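Local coordinates for protein acyl-CoA dehydrogenase (Mycobacterium thermoresistibile, PDB 3PFD) that probably oxidises saturated acyl-CoA thioesters to 2,3-dehydroacyl-CoA, passing the electrons to a bound flavin adenine dinucleotide, at residues Pro101-Leu113 against Val123-Tyr136. Numbering follows the deposited sequence.
Sequences PAVNKLGTMGLIL and VLPAVASGEAMASY. With FDA (dihydroflavine-adenine dinucleotide), chain B.
Asn-104 joins helix 95-114 to strand 134-137, where the helical N-terminal domain of the acyl-CoA dehydrogenase fold passes into the middle β-domain. Its OD1 accepts a hydrogen bond from Ala-134 N, 3.2 Å away. The bond is fairly straight at the hydrogen (161°), but the donor sits out of the amide carbonyl plane. A water donates to the same OD1 and also to Ala-134 O. The amide's other end, ND2, bonds to Ser-65 O, which fixes the flip of the group.

Strand segment 134-136 crosses helix segment 101-113 steeply, at 74°, and closest at Gly-107. There Gly-107 CA lies 3.4 Å from Ser-135 O, too close for a side chain on that side. Leu-106 has CG anti to its backbone N. This brings CD1 over one face of the Tyr-136 ring, toward the rim, as a CH-pi contact.

Segment 123-129 runs roughly antiparallel to 101-113. Leu-124 CD2 reaches both Thr-108 CB and Ile-112 CG1 at 3.9 Å. Leu-111 CD2 meets Val-123 CB at 3.6 Å. Thr-108 points CG2 at the methyl of Ala-134, while its OG1 donates to Asn-104 O and also bonds to His-68 NE2.

Further along, Ser-135 pairs with strand 178-184. The next residue meets the cofactor: N3 of the reduced flavin donates to Tyr-136 O at 2.8 Å, almost straight at 173°.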
loop_
_atom_site.group_PDB
_atom_site.type_symbol
_atom_site.label_atom_id
_atom_site.label_comp_id
_atom_site.label_asym_id
_atom_site.label_seq_id
_atom_site.Cartn_x
_atom_site.Cartn_y
_atom_site.Cartn_z
ATOM N N PRO C 101 21.753 15.132 -19.369
ATOM C CA PRO C 101 22.769 14.120 -19.042
ATOM C C PRO C 101 22.261 12.678 -19.093
ATOM O O PRO C 101 23.038 11.790 -19.431
ATOM C CB PRO C 101 23.208 14.499 -17.622
ATOM C CG PRO C 101 21.993 15.236 -17.026
ATOM C CD PRO C 101 21.478 16.031 -18.231
ATOM N N ALA C 102 20.984 12.435 -18.775
ATOM C CA ALA C 102 20.476 11.045 -18.698
ATOM C C ALA C 102 20.411 10.430 -20.085
ATOM O O ALA C 102 20.757 9.254 -20.264
ATOM C CB ALA C 102 19.100 10.975 -18.024
ATOM N N VAL C 103 19.953 11.222 -21.058
ATOM C CA VAL C 103 19.890 10.741 -22.462
ATOM C C VAL C 103 21.216 10.840 -23.199
ATOM O O VAL C 103 21.496 10.009 -24.089
ATOM C CB VAL C 103 18.639 11.266 -23.231
ATOM C CG1 VAL C 103 18.602 10.765 -24.695
ATOM C CG2 VAL C 103 17.389 10.790 -22.490
ATOM N N ASN C 104 22.066 11.800 -22.808
ATOM C CA ASN C 104 23.432 11.771 -23.300
ATOM C C ASN C 104 24.073 10.398 -23.008
ATOM O O ASN C 104 24.780 9.843 -23.855
ATOM C CB ASN C 104 24.282 12.943 -22.767
ATOM C CG ASN C 104 24.031 14.247 -23.541
ATOM O OD1 ASN C 104 23.395 14.245 -24.604
ATOM N ND2 ASN C 104 24.526 15.360 -23.012
ATOM N N LYS C 105 23.772 9.837 -21.833
ATOM C CA LYS C 105 24.262 8.531 -21.467
ATOM C C LYS C 105 23.522 7.423 -22.241
ATOM O O LYS C 105 24.156 6.577 -22.842
ATOM C CB LYS C 105 24.202 8.309 -19.938
ATOM C CG LYS C 105 25.244 7.289 -19.495
ATOM C CD LYS C 105 24.949 6.555 -18.212
ATOM C CE LYS C 105 25.940 5.380 -18.140
ATOM N NZ LYS C 105 26.100 4.871 -16.782
ATOM N N LEU C 106 22.190 7.433 -22.228
ATOM C CA LEU C 106 21.387 6.473 -23.003
ATOM C C LEU C 106 21.829 6.365 -24.477
ATOM O O LEU C 106 21.991 5.252 -24.985
ATOM C CB LEU C 106 19.886 6.824 -22.932
ATOM C CG LEU C 106 18.881 5.761 -23.415
ATOM C CD1 LEU C 106 19.020 4.462 -22.603
ATOM C CD2 LEU C 106 17.429 6.264 -23.371
ATOM N N GLY C 107 22.026 7.512 -25.147
ATOM C CA GLY C 107 22.376 7.555 -26.591
ATOM C C GLY C 107 23.832 7.247 -26.932
ATOM O O GLY C 107 24.221 7.249 -28.122
ATOM N N THR C 108 24.651 7.000 -25.906
ATOM C CA THR C 108 26.075 6.695 -26.151
ATOM C C THR C 108 26.563 5.387 -25.553
ATOM O O THR C 108 27.644 4.924 -25.908
ATOM C CB THR C 108 27.054 7.828 -25.738
ATOM O OG1 THR C 108 26.852 8.190 -24.362
ATOM C CG2 THR C 108 26.901 9.015 -26.645
ATOM N N MET C 109 25.771 4.795 -24.663
ATOM C CA MET C 109 26.243 3.664 -23.864
ATOM C C MET C 109 26.506 2.395 -24.702
ATOM O O MET C 109 27.509 1.728 -24.495
ATOM C CB MET C 109 25.285 3.377 -22.712
ATOM C CG MET C 109 25.946 2.752 -21.489
ATOM S SD MET C 109 27.467 3.603 -20.988
ATOM C CE MET C 109 28.240 2.231 -20.124
ATOM N N GLY C 110 25.593 2.077 -25.625
ATOM C CA GLY C 110 25.778 0.998 -26.600
ATOM C C GLY C 110 27.097 1.141 -27.348
ATOM O O GLY C 110 27.864 0.174 -27.497
ATOM N N LEU C 111 27.370 2.370 -27.775
ATOM C CA LEU C 111 28.574 2.684 -28.533
ATOM C C LEU C 111 29.810 2.495 -27.680
ATOM O O LEU C 111 30.795 1.911 -28.136
ATOM C CB LEU C 111 28.511 4.124 -29.092
ATOM C CG LEU C 111 29.758 4.657 -29.813
ATOM C CD1 LEU C 111 30.080 3.883 -31.088
ATOM C CD2 LEU C 111 29.586 6.125 -30.122
ATOM N N ILE C 112 29.744 2.971 -26.436
ATOM C CA ILE C 112 30.857 2.854 -25.503
ATOM C C ILE C 112 31.150 1.378 -25.197
ATOM O O ILE C 112 32.309 0.973 -25.145
ATOM C CB ILE C 112 30.606 3.658 -24.188
ATOM C CG1 ILE C 112 30.740 5.166 -24.440
ATOM C CG2 ILE C 112 31.572 3.227 -23.091
ATOM C CD1 ILE C 112 29.908 6.049 -23.495
ATOM N N LEU C 113 30.094 0.590 -25.021
ATOM C CA LEU C 113 30.224 -0.822 -24.644
ATOM C C LEU C 113 30.727 -1.737 -25.782
ATOM O O LEU C 113 31.490 -2.667 -25.535
ATOM C CB LEU C 113 28.893 -1.355 -24.083
ATOM C CG LEU C 113 28.434 -0.908 -22.679
ATOM C CD1 LEU C 113 26.959 -1.255 -22.411
ATOM C CD2 LEU C 113 29.320 -1.480 -21.579
ATOM N N VAL C 123 32.298 10.101 -32.576
ATOM C CA VAL C 123 31.072 10.481 -31.862
ATOM C C VAL C 123 31.314 11.076 -30.486
ATOM O O VAL C 123 30.849 12.154 -30.206
ATOM C CB VAL C 123 30.095 9.272 -31.716
ATOM C CG1 VAL C 123 28.908 9.649 -30.817
ATOM C CG2 VAL C 123 29.619 8.797 -33.063
ATOM N N LEU C 124 32.056 10.368 -29.644
ATOM C CA LEU C 124 32.187 10.715 -28.229
ATOM C C LEU C 124 32.842 12.053 -27.872
ATOM O O LEU C 124 32.438 12.666 -26.886
ATOM C CB LEU C 124 32.845 9.566 -27.448
ATOM C CG LEU C 124 32.146 8.211 -27.597
ATOM C CD1 LEU C 124 33.023 7.110 -27.059
ATOM C CD2 LEU C 124 30.777 8.217 -26.917
ATOM N N PRO C 125 33.856 12.505 -28.638
ATOM C CA PRO C 125 34.475 13.797 -28.299
ATOM C C PRO C 125 33.500 14.992 -28.324
ATOM O O PRO C 125 33.549 15.842 -27.441
ATOM C CB PRO C 125 35.574 13.948 -29.359
ATOM C CG PRO C 125 35.939 12.552 -29.704
ATOM C CD PRO C 125 34.639 11.787 -29.665
ATOM N N ALA C 126 32.624 15.044 -29.322
ATOM C CA ALA C 126 31.616 16.096 -29.388
ATOM C C ALA C 126 30.603 15.992 -28.232
ATOM O O ALA C 126 30.175 17.008 -27.692
ATOM C CB ALA C 126 30.913 16.078 -30.747
ATOM N N VAL C 127 30.235 14.767 -27.847
ATOM C CA VAL C 127 29.352 14.570 -26.686
ATOM C C VAL C 127 30.103 14.931 -25.404
ATOM O O VAL C 127 29.563 15.585 -24.532
ATOM C CB VAL C 127 28.795 13.121 -26.597
ATOM C CG1 VAL C 127 27.747 13.006 -25.479
ATOM C CG2 VAL C 127 28.190 12.701 -27.919
ATOM N N ALA C 128 31.355 14.495 -25.304
ATOM C CA ALA C 128 32.191 14.818 -24.157
ATOM C C ALA C 128 32.327 16.319 -23.970
ATOM O O ALA C 128 32.347 16.780 -22.835
ATOM C CB ALA C 128 33.578 14.196 -24.308
ATOM N N SER C 129 32.429 17.064 -25.078
ATOM C CA SER C 129 32.692 18.509 -25.019
ATOM C C SER C 129 31.466 19.385 -24.796
ATOM O O SER C 129 31.616 20.576 -24.544
ATOM C CB SER C 129 33.444 18.998 -26.268
ATOM O OG SER C 129 32.582 19.112 -27.393
ATOM N N GLY C 130 30.270 18.802 -24.888
ATOM C CA GLY C 130 29.018 19.576 -24.837
ATOM C C GLY C 130 28.591 20.139 -26.190
ATOM O O GLY C 130 27.556 20.800 -26.294
ATOM N N GLU C 131 29.394 19.886 -27.225
ATOM C CA GLU C 131 29.080 20.319 -28.598
ATOM C C GLU C 131 27.905 19.534 -29.199
ATOM O O GLU C 131 27.224 20.026 -30.092
ATOM C CB GLU C 131 30.311 20.189 -29.515
ATOM N N ALA C 132 27.686 18.314 -28.728
ATOM C CA ALA C 132 26.646 17.462 -29.299
ATOM C C ALA C 132 25.893 16.665 -28.257
ATOM O O ALA C 132 26.512 15.965 -27.447
ATOM C CB ALA C 132 27.256 16.493 -30.312
ATOM N N MET C 133 24.563 16.716 -28.317
ATOM C CA MET C 133 23.747 15.785 -27.548
ATOM C C MET C 133 23.522 14.516 -28.362
ATOM O O MET C 133 23.563 14.539 -29.593
ATOM C CB MET C 133 22.401 16.406 -27.145
ATOM C CG MET C 133 22.498 17.802 -26.541
ATOM S SD MET C 133 20.895 18.429 -25.994
ATOM C CE MET C 133 19.761 17.178 -26.617
ATOM N N ALA C 134 23.296 13.411 -27.665
ATOM C CA ALA C 134 22.982 12.131 -28.298
ATOM C C ALA C 134 21.577 11.666 -27.871
ATOM O O ALA C 134 21.179 11.912 -26.750
ATOM C CB ALA C 134 24.020 11.077 -27.921
ATOM N N SER C 135 20.856 11.007 -28.779
ATOM C CA SER C 135 19.588 10.338 -28.471
ATOM C C SER C 135 19.679 8.821 -28.722
ATOM O O SER C 135 20.609 8.331 -29.378
ATOM C CB SER C 135 18.448 10.948 -29.300
ATOM O OG SER C 135 18.228 12.311 -28.934
ATOM N N TYR C 136 18.689 8.101 -28.216
ATOM C CA TYR C 136 18.604 6.650 -28.317
ATOM C C TYR C 136 17.292 6.317 -29.023
ATOM O O TYR C 136 16.221 6.564 -28.492
ATOM C CB TYR C 136 18.636 6.061 -26.901
ATOM C CG TYR C 136 18.571 4.548 -26.795
ATOM C CD1 TYR C 136 19.666 3.754 -27.144
ATOM C CD2 TYR C 136 17.438 3.914 -26.285
ATOM C CE1 TYR C 136 19.620 2.362 -27.017
ATOM C CE2 TYR C 136 17.380 2.520 -26.160
ATOM C CZ TYR C 136 18.477 1.760 -26.530
ATOM O OH TYR C 136 18.424 0.384 -26.410
HETATM P PA FDA B . 3.263 -1.108 -24.276
HETATM O O1A FDA B . 4.453 -2.010 -24.457
HETATM O O2A FDA B . 2.106 -1.153 -25.243
HETATM O O5B FDA B . 2.702 -1.370 -22.788
HETATM C C5B FDA B . 1.339 -1.141 -22.415
HETATM C C4B FDA B . 1.094 -1.747 -21.025
HETATM O O4B FDA B . 1.205 -3.174 -21.077
HETATM C C3B FDA B . 2.136 -1.281 -20.006
HETATM O O3B FDA B . 1.490 -1.201 -18.728
HETATM C C2B FDA B . 3.140 -2.422 -19.984
HETATM O O2B FDA B . 3.852 -2.514 -18.747
HETATM C C1B FDA B . 2.230 -3.612 -20.191
HETATM N N9A FDA B . 2.948 -4.798 -20.700
HETATM C C8A FDA B . 3.485 -4.945 -21.925
HETATM N N7A FDA B . 4.047 -6.176 -22.021
HETATM C C5A FDA B . 3.865 -6.809 -20.836
HETATM C C6A FDA B . 4.230 -8.076 -20.351
HETATM N N6A FDA B . 4.929 -8.945 -21.145
HETATM N N1A FDA B . 3.881 -8.419 -19.082
HETATM C C2A FDA B . 3.202 -7.539 -18.312
HETATM N N3A FDA B . 2.829 -6.314 -18.745
HETATM C C4A FDA B . 3.160 -5.924 -20.003
HETATM N N1 FDA B . 11.998 4.961 -26.491
HETATM C C2 FDA B . 13.118 5.186 -27.244
HETATM O O2 FDA B . 13.479 4.378 -28.141
HETATM N N3 FDA B . 13.855 6.298 -27.036
HETATM C C4 FDA B . 13.505 7.194 -26.086
HETATM O O4 FDA B . 14.221 8.201 -25.959
HETATM C C4X FDA B . 12.370 6.981 -25.277
HETATM N N5 FDA B . 11.936 7.915 -24.407
HETATM C C5X FDA B . 10.639 7.982 -24.063
HETATM C C6 FDA B . 10.069 9.179 -23.607
HETATM C C7 FDA B . 8.691 9.243 -23.330
HETATM C C7M FDA B . 8.074 10.531 -22.830
HETATM C C8 FDA B . 7.894 8.115 -23.468
HETATM C C8M FDA B . 6.407 8.146 -23.163
HETATM C C9 FDA B . 8.460 6.932 -23.907
HETATM C C9A FDA B . 9.822 6.864 -24.218
HETATM N N10 FDA B . 10.333 5.736 -24.896
HETATM C C10 FDA B . 11.614 5.837 -25.504
HETATM C "C1'" FDA B . 9.465 4.590 -25.175
HETATM C "C2'" FDA B . 9.249 3.717 -23.931
HETATM O "O2'" FDA B . 10.416 2.944 -23.568
HETATM C "C3'" FDA B . 8.025 2.861 -24.177
HETATM O "O3'" FDA B . 6.854 3.700 -24.009
HETATM C "C4'" FDA B . 7.952 1.655 -23.221
HETATM O "O4'" FDA B . 8.959 0.697 -23.554
HETATM C "C5'" FDA B . 6.595 0.965 -23.269
HETATM O "O5'" FDA B . 6.212 0.753 -24.634
HETATM P P FDA B . 4.748 1.223 -25.109
HETATM O O1P FDA B . 4.610 2.690 -24.785
HETATM O O2P FDA B . 4.526 0.745 -26.525
HETATM O O3P FDA B . 3.760 0.443 -24.103
HETATM O O HOH W 1 20.476 13.816 -24.979
#